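Local coordinates for protein GDP-mannose-dependent alpha-(1-6)-phosphatidylinositol monomannoside mannosyltransferase (Corynebacterium glutamicum, PDB 3OKP) that belongs to the GT-B glycosyltransferases, as a mannosyltransferase built from two Rossmann-like domains, and binds guanosine-5'-diphosphate-alpha-d-mannose in a pocket, at residues H50-D53 / K54-Y58. Sequence-based numbering, arbitrary orientation.
Sequences HAYD and KTLDY
His50 O accepts the amide of Lys54 at 3.1 Å (Lys54 N to His50 O), an i to i+4 bond; the backbone bonds that follow are i to i+3. Ala51 O has no such amide partner here; the methyl Thr55 CG2 lies 3.5 Å from Ala51 O, with Lys54 CB close by. Tyr52 O is gripped twice by one residue: Thr55 N reaches it from above the carbonyl plane at 3.0 Å, while the hydroxyl Thr55 OG1 donates in that plane at only 2.6 Å from Tyr52 O. With chi1 at 71°, the threonine oxygen sits between its own backbone N and carbonyl carbon, turned back to the Tyr52 carbonyl. The same hydroxyl lies over one face of the Tyr52 ring. From here the chain goes on to strand 59-63, an outermost strand of the parallel, Rossmann-like sheet of the N-terminal GT-B domain. CG of Tyr52 is anti to the backbone N (chi1 -177°), and the ring extends along the departing chain, where Leu56 meets it obliquely, CD1 3.8 Å from Tyr52 CE2, with CD2 close to the same CE2; Pro15 and Arg26 also touch this tyrosine. Asp53 opens a type I turn closed by Leu56 N to Asp53 O, 3.2 Å. Asp53 O also accepts a hydrogen bond from a water, 2.7 Å away, which donates to Tyr58 O as well and so links the start of the turn to Tyr58. The Asp53 carboxylate has OD1 in plane at the Tyr52 ring edge, and OD2 forms a salt bridge with Arg62 on strand 59-63.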
loop_
_atom_site.group_PDB
_atom_site.type_symbol
_atom_site.label_atom_id
_atom_site.label_comp_id
_atom_site.label_asym_id
_atom_site.label_seq_id
_atom_site.Cartn_x
_atom_site.Cartn_y
_atom_site.Cartn_z
ATOM N N HIS A 50 -9.227 6.260 23.450
ATOM C CA HIS A 50 -10.603 6.637 23.786
ATOM C C HIS A 50 -11.115 7.768 22.896
ATOM O O HIS A 50 -12.253 7.721 22.417
ATOM C CB HIS A 50 -10.723 7.035 25.261
ATOM C CG HIS A 50 -10.574 5.888 26.212
ATOM N ND1 HIS A 50 -9.699 5.914 27.278
ATOM C CD2 HIS A 50 -11.182 4.678 26.254
ATOM C CE1 HIS A 50 -9.780 4.773 27.939
ATOM N NE2 HIS A 50 -10.671 4.006 27.338
ATOM N N ALA A 51 -10.265 8.770 22.669
ATOM C CA ALA A 51 -10.611 9.917 21.828
ATOM C C ALA A 51 -10.859 9.514 20.376
ATOM O O ALA A 51 -11.789 10.015 19.741
ATOM C CB ALA A 51 -9.530 10.993 21.915
ATOM N N TYR A 52 -10.029 8.610 19.856
ATOM C CA TYR A 52 -10.191 8.115 18.490
ATOM C C TYR A 52 -11.441 7.248 18.335
ATOM O O TYR A 52 -12.207 7.428 17.387
ATOM C CB TYR A 52 -8.948 7.348 18.021
ATOM C CG TYR A 52 -9.050 6.894 16.581
ATOM C CD1 TYR A 52 -8.744 7.763 15.536
ATOM C CD2 TYR A 52 -9.473 5.600 16.263
ATOM C CE1 TYR A 52 -8.850 7.357 14.208
ATOM C CE2 TYR A 52 -9.586 5.186 14.940
ATOM C CZ TYR A 52 -9.271 6.073 13.919
ATOM O OH TYR A 52 -9.367 5.671 12.609
ATOM N N ASP A 53 -11.640 6.317 19.267
ATOM C CA ASP A 53 -12.769 5.384 19.225
ATOM C C ASP A 53 -14.121 6.102 19.304
ATOM O O ASP A 53 -15.111 5.647 18.726
ATOM C CB ASP A 53 -12.647 4.344 20.348
ATOM C CG ASP A 53 -11.413 3.453 20.202
ATOM O OD1 ASP A 53 -10.730 3.514 19.154
ATOM O OD2 ASP A 53 -11.123 2.691 21.150
ATOM N N LYS A 54 -14.135 7.229 20.015
ATOM C CA LYS A 54 -15.309 8.092 20.150
ATOM C C LYS A 54 -15.784 8.655 18.799
ATOM O O LYS A 54 -16.959 9.004 18.646
ATOM C CB LYS A 54 -14.988 9.231 21.134
ATOM C CG LYS A 54 -16.166 10.094 21.579
ATOM C CD LYS A 54 -17.100 9.365 22.538
ATOM C CE LYS A 54 -18.176 10.306 23.061
ATOM N NZ LYS A 54 -19.362 9.555 23.570
ATOM N N THR A 55 -14.875 8.731 17.825
ATOM C CA THR A 55 -15.198 9.276 16.500
ATOM C C THR A 55 -15.818 8.245 15.553
ATOM O O THR A 55 -16.379 8.608 14.517
ATOM C CB THR A 55 -13.964 9.918 15.802
ATOM O OG1 THR A 55 -13.043 8.895 15.392
ATOM C CG2 THR A 55 -13.265 10.914 16.720
ATOM N N LEU A 56 -15.720 6.969 15.914
ATOM C CA LEU A 56 -16.138 5.871 15.038
ATOM C C LEU A 56 -17.618 5.500 15.195
ATOM O O LEU A 56 -18.214 5.732 16.250
ATOM C CB LEU A 56 -15.245 4.643 15.272
ATOM C CG LEU A 56 -13.727 4.858 15.168
ATOM C CD1 LEU A 56 -12.961 3.591 15.542
ATOM C CD2 LEU A 56 -13.319 5.344 13.775
ATOM N N ASP A 57 -18.203 4.935 14.138
ATOM C CA ASP A 57 -19.589 4.452 14.183
ATOM C C ASP A 57 -19.692 2.935 14.395
ATOM O O ASP A 57 -20.780 2.359 14.308
ATOM C CB ASP A 57 -20.397 4.904 12.950
ATOM C CG ASP A 57 -19.806 4.422 11.624
ATOM O OD1 ASP A 57 -18.699 3.838 11.598
ATOM O OD2 ASP A 57 -20.467 4.646 10.588
ATOM N N TYR A 58 -18.552 2.310 14.685
ATOM C CA TYR A 58 -18.500 0.895 15.061
ATOM C C TYR A 58 -17.744 0.702 16.382
ATOM O O TYR A 58 -16.955 1.561 16.785
ATOM C CB TYR A 58 -17.882 0.047 13.939
ATOM C CG TYR A 58 -16.477 0.453 13.539
ATOM C CD1 TYR A 58 -16.264 1.365 12.504
ATOM C CD2 TYR A 58 -15.364 -0.087 14.183
ATOM C CE1 TYR A 58 -14.978 1.742 12.131
ATOM C CE2 TYR A 58 -14.074 0.282 13.818
ATOM C CZ TYR A 58 -13.888 1.195 12.794
ATOM O OH TYR A 58 -12.614 1.554 12.426
HETATM O O HOH W 1 -15.345 2.940 18.785
#